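Local coordinates for protein cystathionine beta-lyases/cystathionine gamma-synthases (Corynebacterium glutamicum, PDB 5X5H) that probably catalyses the pyridoxal-phosphate-dependent condensation of O-succinyl-L-homoserine with L-cysteine to give L,L-cystathionine and succinate, a step of methionine biosynthesis, at residues Gly304-Phe310 and Asp361-Ile367; Thr86-Arg91 and Leu113-Phe118; Leu102-Ala106 and Ser354-Val358. One frame throughout, in Å; residues are numbered along the deposited sequence.

Contact 1: Gly304-Phe310 and Asp361-Ile367; sequences GMISVRF and DLVRISI
Strands 305-310 and 362-366 are antiparallel neighbours in the smaller, C-terminal sheet of this trans-sulfuration enzyme, and Ile306 and Val308 are the hydrogen-bonded partners of Ile365 and Val363. Ile306 N gives to Ile365 O at 2.9 Å, almost straight at 173°, and Val363 N gives to Val308 O at 2.8 Å; the return bonds complete both pairs. At the ends of the pairing, Ile367 N still reaches Gly304 O and Phe310 N reaches Asp361 O.

One face carries Ile306, Val308, Val363 and Ile365, flanked by Phe310 and Ile367. Ile306 CD1 lies 3.8 Å from Ile367 CG1, Val308 CG2 meets Ile365 CD1, and Phe310 lays its CE1 against CG2 of Val363, with the Asp361 carbonyl oxygen at the ring edge. Branched aliphatic residues suit a strand that must fill a helix-packed interface: helix 254-273 covers Ile306 and Val308, and helix 313-323 covers Phe310 and Val363.

The other face of the sheet, in this alpha/beta domain, looks toward the cofactor. Met305, bent at chi2 and chi3, folds back so that CE lies 3.7 Å from Arg364 CG and SD an equal distance from CB of Ser366; its flexible thioether can follow the contours of both. Arg364 extends from the sheet to Asn154, which binds pyridoxal phosphate, and also pairs with Glu341, while Ser307 OG bonds Pro155 O.

At the far end Arg309 grips Asp361 side-on: NE meets the syn lone pair of OD1 at 2.8 Å, and NH2 donates to OD2 at 2.9 Å, although guanidinium and carboxylate planes are 47° apart. The Asp361 carboxyl carbon sits between backbone N and carbonyl carbon (chi1 62°), which turns both oxygens to the arginine.

Contact 2: Thr86-Arg91 and Leu113-Phe118; sequences TDILFR and LIDTVF
Phe90 and Phe118 form the packed centre where helices 82-93 and 108-118 meet, in the large cofactor-binding domain. The edge of Phe90 points at the face of Phe118 in a T-shaped stack, planes at 86° and centroids 5.3 Å apart, and Phe90 CB adds a CH-pi contact over the same ring. Leu113 CD2 lies 3.7 Å from Phe90 CE2, and the Ile114 side chain, at about a right angle to that of Phe90, brings CG1 to 3.5 Å from that CE2. Flat rings and branched aliphatics suit this place because they fill the gap between the axes of segments 86-91 and 113-118, 12.1 Å apart at closest approach.

On the outer side of helix 108-118 the contact fades: Asp115 and Thr116 do not reach segment 86-91, and Thr116 is exposed. On the polar flank, Asp87 OD1 lies 3.3 Å from Phe118 CE1, in the ring plane, and Arg91 CG meets another part of that edge. Asp87 OD2 accepts from Arg91 NH1 at 3.2 Å, while Asp87 and Arg91 also exchange salt bridges with Arg91 and Asp87 of the second subunit. A carboxylate beside the positive rim of an aromatic ring is probably a mildly favourable electrostatic contact, joining the apolar packing to the charged subunit interface.

Contact 3: Leu102-Ala106 and Ser354-Val358; sequences LGNDA and SQLEV
Gly103, on the way out of strand 99-103, meets Leu356 through its carbonyl oxygen, which lies 3.6 Å from Leu356 CD1. That oxygen is buried against the methyl group and has no hydrogen-bonding partner in the model. At Asn104 the backbone contact continues: its carbonyl carbon is 3.6 Å from Leu356 CG, and CD1 of the leucine also touches the Asn104 CA. The Asn104 and Gln355 side chains lie side by side and point the same way, but their amide planes are turned 73° apart, and the two nitrogens, Asn104 ND2 and Gln355 NE2, stay 3.8 Å from each other.

The partner segment is a type I beta turn from Ser354 to Glu357, reinforced by an ST turn in which Ser354 OG accepts from Leu356 N at 2.9 Å. It belongs to the loop between strands 339-341 and 362-366 of the C-terminal sheet, and here it lies against segment 102-106 of the cofactor domain. Leucine suits the turn because its branched end spreads over the opposing backbone and Tyr111.

Asp105 enters through a shared water, which lies 3.0 Å from Asp105 OD1 and 2.8 Å from Leu356 O, two acceptors that compete with others for its protons; Asp105 OD2 bonds Thr153. Ala106 N gives to the same water at 3.1 Å, and Ala106 CB, small enough for close approach, rests 3.8 Å from Leu356 CD2.

How the contacts relate
Contacts 2 and 3 share the framework of the cofactor domain: strand 99-103 follows helix 82-93 and leads into helix 108-118, and the two contacts touch where Ile114 CD1 lies 3.8 Å from Leu102 CD1. Contact 1 belongs to the C-terminal sheet, its centre about 17 Å from that of contact 3, and the loop of contact 3 runs straight on into strand 362-366. Contacts 1 and 2 do not meet, their nearest atoms being about 14 Å apart. Each contact has a side chain near a bound pyridoxal phosphate: Thr86 lies about 5 Å, Arg364 about 6 Å and Ala106 about 7 Å from it.

Contact 1: Gly304-Phe310 and Asp361-Ile367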
loop_
_atom_site.group_PDB
_atom_site.type_symbol
_atom_site.label_atom_id
_atom_site.label_comp_id
_atom_site.label_asym_id
_atom_site.label_seq_id
_atom_site.Cartn_x
_atom_site.Cartn_y
_atom_site.Cartn_z
ATOM N N GLY A 304 -21.406 13.813 -15.071
ATOM C CA GLY A 304 -22.038 12.750 -14.357
ATOM C C GLY A 304 -22.939 13.075 -13.175
ATOM O O GLY A 304 -23.489 12.167 -12.545
ATOM N N MET A 305 -23.035 14.347 -12.858
ATOM C CA MET A 305 -23.783 14.807 -11.676
ATOM C C MET A 305 -25.159 15.262 -12.110
ATOM O O MET A 305 -25.349 15.862 -13.145
ATOM C CB MET A 305 -23.060 15.949 -11.041
ATOM C CG MET A 305 -21.683 15.605 -10.461
ATOM S SD MET A 305 -21.584 14.304 -9.298
ATOM C CE MET A 305 -22.621 14.996 -8.001
ATOM N N ILE A 306 -26.132 14.931 -11.284
ATOM C CA ILE A 306 -27.549 15.457 -11.495
ATOM C C ILE A 306 -28.022 15.873 -10.107
ATOM O O ILE A 306 -27.885 15.137 -9.123
ATOM C CB ILE A 306 -28.430 14.323 -11.929
ATOM C CG1 ILE A 306 -27.950 13.676 -13.233
ATOM C CG2 ILE A 306 -29.899 14.825 -12.099
ATOM C CD1 ILE A 306 -28.715 12.446 -13.649
ATOM N N SER A 307 -28.695 17.004 -10.023
ATOM C CA SER A 307 -29.464 17.343 -8.838
ATOM C C SER A 307 -30.941 17.414 -9.160
ATOM O O SER A 307 -31.281 17.664 -10.307
ATOM C CB SER A 307 -28.969 18.626 -8.191
ATOM O OG SER A 307 -27.695 18.355 -7.520
ATOM N N VAL A 308 -31.721 17.141 -8.180
ATOM C CA VAL A 308 -33.192 16.939 -8.370
ATOM C C VAL A 308 -33.859 17.658 -7.215
ATOM O O VAL A 308 -33.523 17.426 -6.086
ATOM C CB VAL A 308 -33.504 15.489 -8.324
ATOM C CG1 VAL A 308 -34.984 15.236 -8.643
ATOM C CG2 VAL A 308 -32.626 14.679 -9.297
ATOM N N ARG A 309 -34.903 18.423 -7.551
ATOM C CA ARG A 309 -35.773 19.023 -6.531
ATOM C C ARG A 309 -37.105 18.346 -6.563
ATOM O O ARG A 309 -37.688 18.227 -7.631
ATOM C CB ARG A 309 -35.897 20.508 -6.749
ATOM C CG ARG A 309 -34.603 21.310 -6.647
ATOM C CD ARG A 309 -34.629 22.818 -6.690
ATOM N NE ARG A 309 -35.444 23.279 -5.575
ATOM C CZ ARG A 309 -35.882 24.509 -5.411
ATOM N NH1 ARG A 309 -35.439 25.454 -6.173
ATOM N NH2 ARG A 309 -36.680 24.720 -4.373
ATOM N N PHE A 310 -37.605 17.889 -5.405
ATOM C CA PHE A 310 -38.770 17.102 -5.245
ATOM C C PHE A 310 -40.049 17.965 -4.928
ATOM O O PHE A 310 -39.991 18.827 -4.081
ATOM C CB PHE A 310 -38.572 16.099 -4.157
ATOM C CG PHE A 310 -37.699 14.954 -4.586
ATOM C CD1 PHE A 310 -36.347 15.018 -4.516
ATOM C CD2 PHE A 310 -38.264 13.837 -5.136
ATOM C CE1 PHE A 310 -35.535 13.988 -5.050
ATOM C CE2 PHE A 310 -37.450 12.784 -5.608
ATOM C CZ PHE A 310 -36.057 12.851 -5.500
ATOM N N ASP A 361 -35.419 20.657 -0.513
ATOM C CA ASP A 361 -36.045 19.705 -1.313
ATOM C C ASP A 361 -35.100 19.051 -2.384
ATOM O O ASP A 361 -35.600 18.301 -3.210
ATOM C CB ASP A 361 -37.243 20.346 -2.082
ATOM C CG ASP A 361 -36.909 21.399 -2.993
ATOM O OD1 ASP A 361 -35.783 21.631 -3.367
ATOM O OD2 ASP A 361 -37.866 22.225 -3.467
ATOM N N LEU A 362 -33.807 19.358 -2.251
ATOM C CA LEU A 362 -32.782 19.046 -3.290
ATOM C C LEU A 362 -31.965 17.814 -2.901
ATOM O O LEU A 362 -31.522 17.697 -1.764
ATOM C CB LEU A 362 -31.927 20.207 -3.615
ATOM C CG LEU A 362 -30.958 20.042 -4.811
ATOM C CD1 LEU A 362 -30.652 21.292 -5.474
ATOM C CD2 LEU A 362 -29.632 19.404 -4.282
ATOM N N VAL A 363 -31.867 16.877 -3.851
ATOM C CA VAL A 363 -30.956 15.695 -3.741
ATOM C C VAL A 363 -29.947 15.783 -4.844
ATOM O O VAL A 363 -30.252 16.131 -5.974
ATOM C CB VAL A 363 -31.742 14.401 -3.861
ATOM C CG1 VAL A 363 -30.815 13.147 -3.952
ATOM C CG2 VAL A 363 -32.684 14.253 -2.666
ATOM N N ARG A 364 -28.651 15.518 -4.469
ATOM C CA ARG A 364 -27.547 15.547 -5.420
ATOM C C ARG A 364 -27.151 14.101 -5.656
ATOM O O ARG A 364 -26.976 13.306 -4.714
ATOM C CB ARG A 364 -26.375 16.301 -4.888
ATOM C CG ARG A 364 -25.189 16.456 -5.840
ATOM C CD ARG A 364 -23.928 16.990 -5.191
ATOM N NE ARG A 364 -23.287 15.915 -4.481
ATOM C CZ ARG A 364 -22.327 16.106 -3.599
ATOM N NH1 ARG A 364 -21.815 17.268 -3.408
ATOM N NH2 ARG A 364 -21.774 15.115 -3.026
ATOM N N ILE A 365 -27.088 13.747 -6.957
ATOM C CA ILE A 365 -26.766 12.379 -7.340
ATOM C C ILE A 365 -25.522 12.356 -8.167
ATOM O O ILE A 365 -25.359 13.096 -9.135
ATOM C CB ILE A 365 -27.880 11.702 -8.176
ATOM C CG1 ILE A 365 -29.262 11.893 -7.445
ATOM C CG2 ILE A 365 -27.600 10.257 -8.372
ATOM C CD1 ILE A 365 -30.411 11.416 -8.350
ATOM N N SER A 366 -24.548 11.509 -7.722
ATOM C CA SER A 366 -23.326 11.191 -8.509
ATOM C C SER A 366 -23.606 9.872 -9.237
ATOM O O SER A 366 -23.595 8.811 -8.608
ATOM C CB SER A 366 -22.139 11.125 -7.570
ATOM O OG SER A 366 -20.951 10.784 -8.362
ATOM N N ILE A 367 -23.862 9.931 -10.544
ATOM C CA ILE A 367 -24.200 8.801 -11.343
ATOM C C ILE A 367 -22.880 8.091 -11.669
ATOM O O ILE A 367 -22.035 8.740 -12.281
ATOM C CB ILE A 367 -24.969 9.182 -12.602
ATOM C CG1 ILE A 367 -26.339 9.855 -12.252
ATOM C CG2 ILE A 367 -25.180 7.995 -13.529
ATOM C CD1 ILE A 367 -27.281 8.949 -11.634
#

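Contact 2: Thr86-Arg91 and Leu113-Phe118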
loop_
_atom_site.group_PDB
_atom_site.type_symbol
_atom_site.label_atom_id
_atom_site.label_comp_id
_atom_site.label_asym_id
_atom_site.label_seq_id
_atom_site.Cartn_x
_atom_site.Cartn_y
_atom_site.Cartn_z
ATOM N N THR A 86 -6.824 24.451 -2.162
ATOM C CA THR A 86 -7.570 25.748 -2.180
ATOM C C THR A 86 -6.894 26.675 -1.172
ATOM O O THR A 86 -6.637 27.855 -1.489
ATOM C CB THR A 86 -9.036 25.509 -1.816
ATOM O OG1 THR A 86 -9.658 24.655 -2.825
ATOM C CG2 THR A 86 -9.848 26.795 -1.747
ATOM N N ASP A 87 -6.615 26.215 0.020
ATOM C CA ASP A 87 -5.989 27.038 1.025
ATOM C C ASP A 87 -4.653 27.587 0.583
ATOM O O ASP A 87 -4.348 28.777 0.739
ATOM C CB ASP A 87 -5.846 26.196 2.276
ATOM C CG ASP A 87 -5.182 26.929 3.395
ATOM O OD1 ASP A 87 -5.836 27.887 3.928
ATOM O OD2 ASP A 87 -4.037 26.575 3.881
ATOM N N ILE A 88 -3.830 26.753 -0.011
ATOM C CA ILE A 88 -2.526 27.200 -0.534
ATOM C C ILE A 88 -2.723 28.213 -1.624
ATOM O O ILE A 88 -2.020 29.262 -1.610
ATOM C CB ILE A 88 -1.713 25.997 -1.082
ATOM C CG1 ILE A 88 -1.271 25.046 0.035
ATOM C CG2 ILE A 88 -0.476 26.507 -1.825
ATOM C CD1 ILE A 88 -0.454 25.648 1.144
ATOM N N LEU A 89 -3.638 28.011 -2.576
ATOM C CA LEU A 89 -3.802 28.974 -3.643
ATOM C C LEU A 89 -4.290 30.286 -3.063
ATOM O O LEU A 89 -3.804 31.394 -3.433
ATOM C CB LEU A 89 -4.746 28.409 -4.744
ATOM C CG LEU A 89 -4.785 28.790 -6.169
ATOM C CD1 LEU A 89 -3.446 29.083 -6.765
ATOM C CD2 LEU A 89 -5.719 27.788 -6.816
ATOM N N PHE A 90 -5.176 30.293 -2.088
ATOM C CA PHE A 90 -5.659 31.467 -1.419
ATOM C C PHE A 90 -4.461 32.232 -0.814
ATOM O O PHE A 90 -4.373 33.484 -0.845
ATOM C CB PHE A 90 -6.691 31.253 -0.308
ATOM C CG PHE A 90 -8.086 30.903 -0.733
ATOM C CD1 PHE A 90 -8.537 30.884 -2.031
ATOM C CD2 PHE A 90 -8.942 30.490 0.236
ATOM C CE1 PHE A 90 -9.882 30.511 -2.344
ATOM C CE2 PHE A 90 -10.257 30.143 -0.068
ATOM C CZ PHE A 90 -10.684 30.190 -1.335
ATOM N N ARG A 91 -3.549 31.521 -0.134
ATOM C CA ARG A 91 -2.441 32.137 0.578
ATOM C C ARG A 91 -1.450 32.699 -0.347
ATOM O O ARG A 91 -0.707 33.586 0.116
ATOM C CB ARG A 91 -1.860 31.105 1.591
ATOM C CG ARG A 91 -2.867 30.877 2.691
ATOM C CD ARG A 91 -2.504 29.580 3.388
ATOM N NE ARG A 91 -1.529 29.880 4.393
ATOM C CZ ARG A 91 -0.983 28.994 5.211
ATOM N NH1 ARG A 91 -1.326 27.738 5.120
ATOM N NH2 ARG A 91 -0.247 29.435 6.203
ATOM N N LEU A 113 -14.084 28.032 4.350
ATOM C CA LEU A 113 -12.704 28.509 4.464
ATOM C C LEU A 113 -12.591 29.994 4.330
ATOM O O LEU A 113 -11.893 30.630 5.118
ATOM C CB LEU A 113 -11.841 27.813 3.368
ATOM C CG LEU A 113 -10.301 28.060 3.390
ATOM C CD1 LEU A 113 -9.654 27.679 4.672
ATOM C CD2 LEU A 113 -9.647 27.331 2.201
ATOM N N ILE A 114 -13.246 30.573 3.340
ATOM C CA ILE A 114 -13.227 32.040 3.190
ATOM C C ILE A 114 -13.852 32.752 4.411
ATOM O O ILE A 114 -13.267 33.653 4.977
ATOM C CB ILE A 114 -13.954 32.421 1.924
ATOM C CG1 ILE A 114 -13.173 31.870 0.704
ATOM C CG2 ILE A 114 -14.126 33.968 1.956
ATOM C CD1 ILE A 114 -13.962 31.894 -0.582
ATOM N N ASP A 115 -15.045 32.285 4.719
ATOM C CA ASP A 115 -15.894 33.049 5.620
ATOM C C ASP A 115 -15.467 32.860 7.079
ATOM O O ASP A 115 -15.582 33.828 7.847
ATOM C CB ASP A 115 -17.316 32.645 5.478
ATOM C CG ASP A 115 -18.238 33.439 6.476
ATOM O OD1 ASP A 115 -18.420 34.638 6.238
ATOM O OD2 ASP A 115 -18.712 32.849 7.448
ATOM N N THR A 116 -15.015 31.682 7.510
ATOM C CA THR A 116 -14.545 31.480 8.879
ATOM C C THR A 116 -13.093 31.810 9.054
ATOM O O THR A 116 -12.701 32.507 9.997
ATOM C CB THR A 116 -14.885 30.025 9.353
ATOM O OG1 THR A 116 -16.299 29.831 9.454
ATOM C CG2 THR A 116 -14.246 29.758 10.718
ATOM N N VAL A 117 -12.237 31.341 8.171
ATOM C CA VAL A 117 -10.822 31.507 8.349
ATOM C C VAL A 117 -10.263 32.757 7.720
ATOM O O VAL A 117 -9.651 33.595 8.412
ATOM C CB VAL A 117 -10.043 30.198 7.834
ATOM C CG1 VAL A 117 -8.525 30.351 7.961
ATOM C CG2 VAL A 117 -10.564 28.978 8.595
ATOM N N PHE A 118 -10.394 32.963 6.407
ATOM C CA PHE A 118 -9.695 34.043 5.783
ATOM C C PHE A 118 -10.203 35.440 6.236
ATOM O O PHE A 118 -9.412 36.382 6.295
ATOM C CB PHE A 118 -9.578 33.898 4.269
ATOM C CG PHE A 118 -8.494 32.941 3.867
ATOM C CD1 PHE A 118 -8.683 31.598 4.050
ATOM C CD2 PHE A 118 -7.252 33.417 3.574
ATOM C CE1 PHE A 118 -7.666 30.682 3.777
ATOM C CE2 PHE A 118 -6.220 32.533 3.244
ATOM C CZ PHE A 118 -6.412 31.182 3.435
#

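Contact 3: Leu102-Ala106 and Ser354-Val358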
loop_
_atom_site.group_PDB
_atom_site.type_symbol
_atom_site.label_atom_id
_atom_site.label_comp_id
_atom_site.label_asym_id
_atom_site.label_seq_id
_atom_site.Cartn_x
_atom_site.Cartn_y
_atom_site.Cartn_z
ATOM N N LEU A 102 -16.671 35.621 -5.110
ATOM C CA LEU A 102 -17.078 34.228 -5.035
ATOM C C LEU A 102 -18.480 34.078 -5.540
ATOM O O LEU A 102 -19.282 34.995 -5.466
ATOM C CB LEU A 102 -17.077 33.805 -3.503
ATOM C CG LEU A 102 -17.571 32.467 -2.990
ATOM C CD1 LEU A 102 -16.440 31.480 -3.380
ATOM C CD2 LEU A 102 -17.887 32.352 -1.511
ATOM N N GLY A 103 -18.808 32.901 -6.088
ATOM C CA GLY A 103 -20.147 32.638 -6.504
ATOM C C GLY A 103 -21.113 32.290 -5.410
ATOM O O GLY A 103 -20.773 32.111 -4.241
ATOM N N ASN A 104 -22.414 32.251 -5.834
ATOM C CA ASN A 104 -23.547 31.967 -4.924
ATOM C C ASN A 104 -23.966 30.536 -4.860
ATOM O O ASN A 104 -25.105 30.236 -4.411
ATOM C CB ASN A 104 -24.849 32.886 -5.181
ATOM C CG ASN A 104 -25.521 32.640 -6.506
ATOM O OD1 ASN A 104 -25.199 31.740 -7.270
ATOM N ND2 ASN A 104 -26.451 33.530 -6.823
ATOM N N ASP A 105 -23.194 29.632 -5.455
ATOM C CA ASP A 105 -23.461 28.199 -5.329
ATOM C C ASP A 105 -22.110 27.572 -5.382
ATOM O O ASP A 105 -21.406 27.768 -6.416
ATOM C CB ASP A 105 -24.401 27.637 -6.448
ATOM C CG ASP A 105 -24.977 26.202 -6.063
ATOM O OD1 ASP A 105 -25.779 26.083 -5.077
ATOM O OD2 ASP A 105 -24.633 25.190 -6.664
ATOM N N ALA A 106 -21.712 26.891 -4.341
ATOM C CA ALA A 106 -20.279 26.481 -4.275
ATOM C C ALA A 106 -20.129 25.507 -3.191
ATOM O O ALA A 106 -20.976 25.428 -2.253
ATOM C CB ALA A 106 -19.346 27.687 -4.019
ATOM N N SER A 354 -26.203 31.491 4.603
ATOM C CA SER A 354 -25.543 32.306 3.631
ATOM C C SER A 354 -26.350 32.368 2.330
ATOM O O SER A 354 -27.278 31.534 2.172
ATOM C CB SER A 354 -24.137 31.687 3.425
ATOM O OG SER A 354 -24.189 30.642 2.403
ATOM N N GLN A 355 -25.984 33.184 1.343
ATOM C CA GLN A 355 -26.687 33.088 0.027
ATOM C C GLN A 355 -26.417 31.692 -0.619
ATOM O O GLN A 355 -27.085 31.312 -1.538
ATOM C CB GLN A 355 -26.381 34.202 -1.016
ATOM C CG GLN A 355 -27.490 34.506 -2.158
ATOM C CD GLN A 355 -28.587 33.406 -2.527
ATOM O OE1 GLN A 355 -29.597 33.252 -1.817
ATOM N NE2 GLN A 355 -28.399 32.692 -3.646
ATOM N N LEU A 356 -25.423 30.962 -0.168
ATOM C CA LEU A 356 -25.121 29.624 -0.796
ATOM C C LEU A 356 -26.006 28.509 -0.272
ATOM O O LEU A 356 -25.779 27.329 -0.620
ATOM C CB LEU A 356 -23.662 29.214 -0.522
ATOM C CG LEU A 356 -22.728 29.880 -1.498
ATOM C CD1 LEU A 356 -22.704 31.363 -1.236
ATOM C CD2 LEU A 356 -21.367 29.262 -1.277
ATOM N N GLU A 357 -26.964 28.810 0.626
ATOM C CA GLU A 357 -27.698 27.779 1.301
ATOM C C GLU A 357 -28.546 27.055 0.290
ATOM O O GLU A 357 -29.164 27.708 -0.580
ATOM C CB GLU A 357 -28.586 28.401 2.410
ATOM C CG GLU A 357 -29.514 27.409 3.069
ATOM C CD GLU A 357 -30.369 27.900 4.253
ATOM O OE1 GLU A 357 -30.049 28.897 4.953
ATOM O OE2 GLU A 357 -31.384 27.204 4.441
ATOM N N VAL A 358 -28.605 25.740 0.394
ATOM C CA VAL A 358 -29.209 24.881 -0.662
ATOM C C VAL A 358 -30.633 24.527 -0.287
ATOM O O VAL A 358 -30.876 24.218 0.845
ATOM C CB VAL A 358 -28.377 23.559 -0.677
ATOM C CG1 VAL A 358 -28.943 22.618 -1.768
ATOM C CG2 VAL A 358 -26.949 23.894 -1.039
HETATM O O HOH W 1 -24.164 26.263 -2.583
#